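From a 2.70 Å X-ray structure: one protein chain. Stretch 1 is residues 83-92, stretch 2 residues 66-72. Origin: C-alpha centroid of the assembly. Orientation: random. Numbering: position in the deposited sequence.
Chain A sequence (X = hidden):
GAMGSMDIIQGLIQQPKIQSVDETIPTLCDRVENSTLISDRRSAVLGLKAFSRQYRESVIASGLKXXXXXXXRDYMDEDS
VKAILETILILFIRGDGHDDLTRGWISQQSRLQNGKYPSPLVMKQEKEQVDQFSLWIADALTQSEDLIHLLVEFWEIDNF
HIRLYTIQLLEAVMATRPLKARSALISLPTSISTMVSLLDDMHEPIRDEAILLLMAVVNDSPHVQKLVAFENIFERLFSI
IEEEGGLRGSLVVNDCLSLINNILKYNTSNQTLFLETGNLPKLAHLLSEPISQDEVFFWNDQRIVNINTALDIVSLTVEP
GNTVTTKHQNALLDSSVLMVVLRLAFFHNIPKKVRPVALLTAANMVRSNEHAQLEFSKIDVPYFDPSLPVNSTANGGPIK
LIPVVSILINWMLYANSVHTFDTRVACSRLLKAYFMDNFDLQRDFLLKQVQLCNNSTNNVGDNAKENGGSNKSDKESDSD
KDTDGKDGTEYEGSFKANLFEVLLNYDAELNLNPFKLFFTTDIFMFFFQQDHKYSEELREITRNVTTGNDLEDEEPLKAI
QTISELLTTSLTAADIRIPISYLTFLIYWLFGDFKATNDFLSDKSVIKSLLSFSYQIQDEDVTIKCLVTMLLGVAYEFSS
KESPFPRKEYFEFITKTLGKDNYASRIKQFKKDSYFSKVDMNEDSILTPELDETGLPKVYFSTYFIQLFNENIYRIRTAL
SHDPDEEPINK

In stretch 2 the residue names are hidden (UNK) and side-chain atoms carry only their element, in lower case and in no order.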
# COMPACT_ATOMS: atom_id res chain seq x y z
N ALA A 83 -3.01 19.01 -41.23
CA ALA A 83 -1.59 19.16 -41.61
C ALA A 83 -0.84 20.04 -40.58
O ALA A 83 0.39 19.80 -40.29
CB ALA A 83 -1.46 19.73 -42.99
N ILE A 84 -1.54 21.00 -40.00
CA ILE A 84 -0.88 21.90 -39.00
C ILE A 84 -0.71 21.11 -37.70
O ILE A 84 0.42 21.13 -37.14
CB ILE A 84 -1.67 23.21 -38.86
CG1 ILE A 84 -1.42 24.10 -40.09
CG2 ILE A 84 -1.34 23.93 -37.54
CD1 ILE A 84 -2.49 25.14 -40.30
N LEU A 85 -1.75 20.39 -37.28
CA LEU A 85 -1.70 19.52 -36.07
C LEU A 85 -0.56 18.50 -36.26
O LEU A 85 0.24 18.34 -35.31
CB LEU A 85 -3.06 18.86 -35.79
CG LEU A 85 -4.20 19.81 -35.43
CD1 LEU A 85 -5.49 19.06 -35.24
CD2 LEU A 85 -3.95 20.55 -34.15
N GLU A 86 -0.42 17.86 -37.43
CA GLU A 86 0.67 16.87 -37.57
C GLU A 86 1.98 17.62 -37.38
O GLU A 86 2.90 17.08 -36.68
CB GLU A 86 0.67 16.10 -38.89
CG GLU A 86 -0.62 15.38 -39.18
CD GLU A 86 -0.81 14.72 -40.54
OE1 GLU A 86 -1.75 13.87 -40.65
OE2 GLU A 86 -0.00 15.00 -41.45
N THR A 87 2.07 18.83 -37.92
CA THR A 87 3.36 19.58 -37.98
C THR A 87 3.73 19.97 -36.55
O THR A 87 4.89 19.67 -36.12
CB THR A 87 3.32 20.75 -38.98
OG1 THR A 87 3.11 20.16 -40.28
CG2 THR A 87 4.61 21.54 -38.97
N ILE A 88 2.77 20.47 -35.78
CA ILE A 88 3.08 20.87 -34.38
C ILE A 88 3.54 19.66 -33.57
O ILE A 88 4.51 19.78 -32.77
CB ILE A 88 1.89 21.55 -33.70
CG1 ILE A 88 1.45 22.77 -34.51
CG2 ILE A 88 2.28 21.94 -32.26
CD1 ILE A 88 0.25 23.47 -33.90
N LEU A 89 2.84 18.53 -33.75
CA LEU A 89 3.12 17.27 -33.03
C LEU A 89 4.52 16.79 -33.41
O LEU A 89 5.24 16.28 -32.54
CB LEU A 89 2.05 16.23 -33.37
CG LEU A 89 0.79 16.39 -32.54
CD1 LEU A 89 -0.35 15.52 -33.02
CD2 LEU A 89 1.11 16.11 -31.09
N ILE A 90 4.90 16.95 -34.67
CA ILE A 90 6.28 16.53 -35.06
C ILE A 90 7.27 17.42 -34.31
O ILE A 90 8.26 16.92 -33.72
CB ILE A 90 6.48 16.60 -36.56
CG1 ILE A 90 5.55 15.58 -37.25
CG2 ILE A 90 7.96 16.39 -36.87
CD1 ILE A 90 5.75 15.48 -38.76
N LEU A 91 6.94 18.71 -34.25
CA LEU A 91 7.88 19.72 -33.71
C LEU A 91 8.08 19.49 -32.21
O LEU A 91 9.22 19.74 -31.72
CB LEU A 91 7.36 21.11 -34.02
CG LEU A 91 7.45 21.55 -35.48
CD1 LEU A 91 6.76 22.90 -35.64
CD2 LEU A 91 8.89 21.61 -35.93
N PHE A 92 7.08 18.95 -31.53
CA PHE A 92 7.07 18.89 -30.04
C PHE A 92 8.37 18.34 -29.43
O PHE A 92 8.79 18.87 -28.37
CB PHE A 92 5.87 18.14 -29.48
CG PHE A 92 5.58 18.65 -28.08
CD1 PHE A 92 4.93 19.85 -27.92
CD2 PHE A 92 6.03 17.99 -26.96
CE1 PHE A 92 4.70 20.37 -26.65
CE2 PHE A 92 5.78 18.49 -25.69
CZ PHE A 92 5.12 19.69 -25.54
N UNK A 66 3.14 31.78 -37.61
CA UNK A 66 2.40 31.59 -38.86
C UNK A 66 1.46 30.35 -38.83
O UNK A 66 0.29 30.49 -39.19
c UNK A 66 4.77 31.88 -39.33
c UNK A 66 3.47 31.37 -39.94
c UNK A 66 4.59 31.84 -37.83
N UNK A 67 2.01 29.20 -38.45
CA UNK A 67 1.27 27.91 -38.30
C UNK A 67 0.03 28.13 -37.41
O UNK A 67 -1.10 27.82 -37.82
c UNK A 67 2.20 26.88 -37.65
c UNK A 67 2.61 26.08 -40.02
c UNK A 67 2.77 25.78 -38.54
c UNK A 67 4.22 25.49 -38.18
N UNK A 68 0.25 28.71 -36.24
CA UNK A 68 -0.86 28.99 -35.31
C UNK A 68 -1.81 30.05 -35.90
O UNK A 68 -3.06 29.96 -35.63
c UNK A 68 0.55 28.32 -33.26
c UNK A 68 -0.27 27.06 -33.13
c UNK A 68 1.02 28.78 -31.89
c UNK A 68 -0.24 29.42 -33.97
N UNK A 69 -1.29 31.00 -36.68
CA UNK A 69 -2.14 32.06 -37.30
C UNK A 69 -2.98 31.38 -38.38
O UNK A 69 -4.21 31.49 -38.33
c UNK A 69 -1.31 33.23 -37.83
c UNK A 69 -0.88 34.19 -36.74
o UNK A 69 0.18 34.80 -36.82
n UNK A 69 -1.68 34.29 -35.69
N UNK A 70 -2.34 30.65 -39.30
CA UNK A 70 -3.07 29.93 -40.37
C UNK A 70 -4.06 28.91 -39.78
O UNK A 70 -5.10 28.61 -40.46
o UNK A 70 -1.28 30.32 -41.90
c UNK A 70 -2.78 28.52 -42.46
c UNK A 70 -2.08 29.28 -41.35
N UNK A 71 -3.79 28.38 -38.58
CA UNK A 71 -4.70 27.41 -37.93
C UNK A 71 -6.01 28.11 -37.51
O UNK A 71 -7.08 27.54 -37.74
c UNK A 71 -4.01 26.73 -36.74
c UNK A 71 -4.95 24.40 -36.74
c UNK A 71 -4.88 25.71 -35.98
c UNK A 71 -4.39 25.49 -34.57
N UNK A 72 -5.95 29.31 -36.91
CA UNK A 72 -7.17 30.11 -36.61
C UNK A 72 -7.92 30.54 -37.87
O UNK A 72 -9.16 30.62 -37.78
c UNK A 72 -5.98 32.23 -33.61
c UNK A 72 -6.14 31.03 -34.47
c UNK A 72 -4.51 32.50 -33.35
c UNK A 72 -6.78 31.35 -35.81
n UNK A 72 -4.31 33.52 -32.30

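Position 66 carries three side-chain carbons, and the last of them is bonded to the residue's own backbone N, so the chain closes into a five-membered ring. Only proline does this. The ring stays more than 8 Å from stretch 1. Pro 66 has no amide hydrogen to give, and the helix is kinked here, its N lacking a bond to the preceding turn; its O still accepts from the N of position 70 at 2.6 Å.

Position 67 has four carbons forked at the second, without a heteroatom. A fork at CB would indicate isoleucine; here CB bears a single carbon, which carries two methyls. One methyl lies 4.0 Å from CG2 of Thr 87 and 4.4 Å from CD1 of Leu 91; the other is 4.5 Å from CG1 of Ile 84. The residue is Leu 67, with chi1 at -106° and chi2 at 16°, both between wells. Its CA is 6.4 Å from CA of Ile 84, the nearest such pair across the stretches.

Position 68 repeats the pattern of four carbons forked at the second. CA-to-CB points away from stretch 1, yet the end comes nearer: one methyl reaches CD1 of Ile 88 at 3.7 Å. This is Leu 68, in the mt rotamer.

Position 69 shows two carbons, the second carrying one oxygen and one nitrogen. That planar amide on a short chain identifies Asn 69. Its side chain remains 8.5 Å from stretch 1 and is partly exposed.

Position 70 has one carbon, CB, bearing an oxygen and a methyl. The methyl sits 4.0 Å from CD1 of Ile 84. Branching at CB with a hydroxyl gives Thr 70, whose OG1 is hydrogen-bonded elsewhere in the structure, while CG2 packs against the isoleucine.

Position 71 again has four carbons forked at the second, and CA-to-CB points toward stretch 1. One methyl lies 3.7 Å from CG2 of Ile 84. It is Leu 71, chi1 179° and chi2 78°, a tp rotamer unlike that of Leu 68.

Position 72 has four carbons in a row ending in nitrogen, the unbranched chain of Lys 72. It is exposed and touches nothing in stretch 1.

The contact joins two helices running nearly antiparallel, at 153°, with axes 10.3 Å apart at closest approach. No hydrogen bond crosses it; the 350 Å² buried in total comes mainly from apolar side chains. Ile 84 is its centre: it loses 97 Å², the largest share, and CD1 of Ile 84 also lies 3.9 Å from O of Leu 67. That carbonyl is already engaged by N of Leu 71 at 2.9 Å. Thr 87 joins this apolar surface through its methyl, while its OG1 donates to O of Ala 83 at 2.7 Å within its own helix.

Stretch 2 66-72: PLLNTLK
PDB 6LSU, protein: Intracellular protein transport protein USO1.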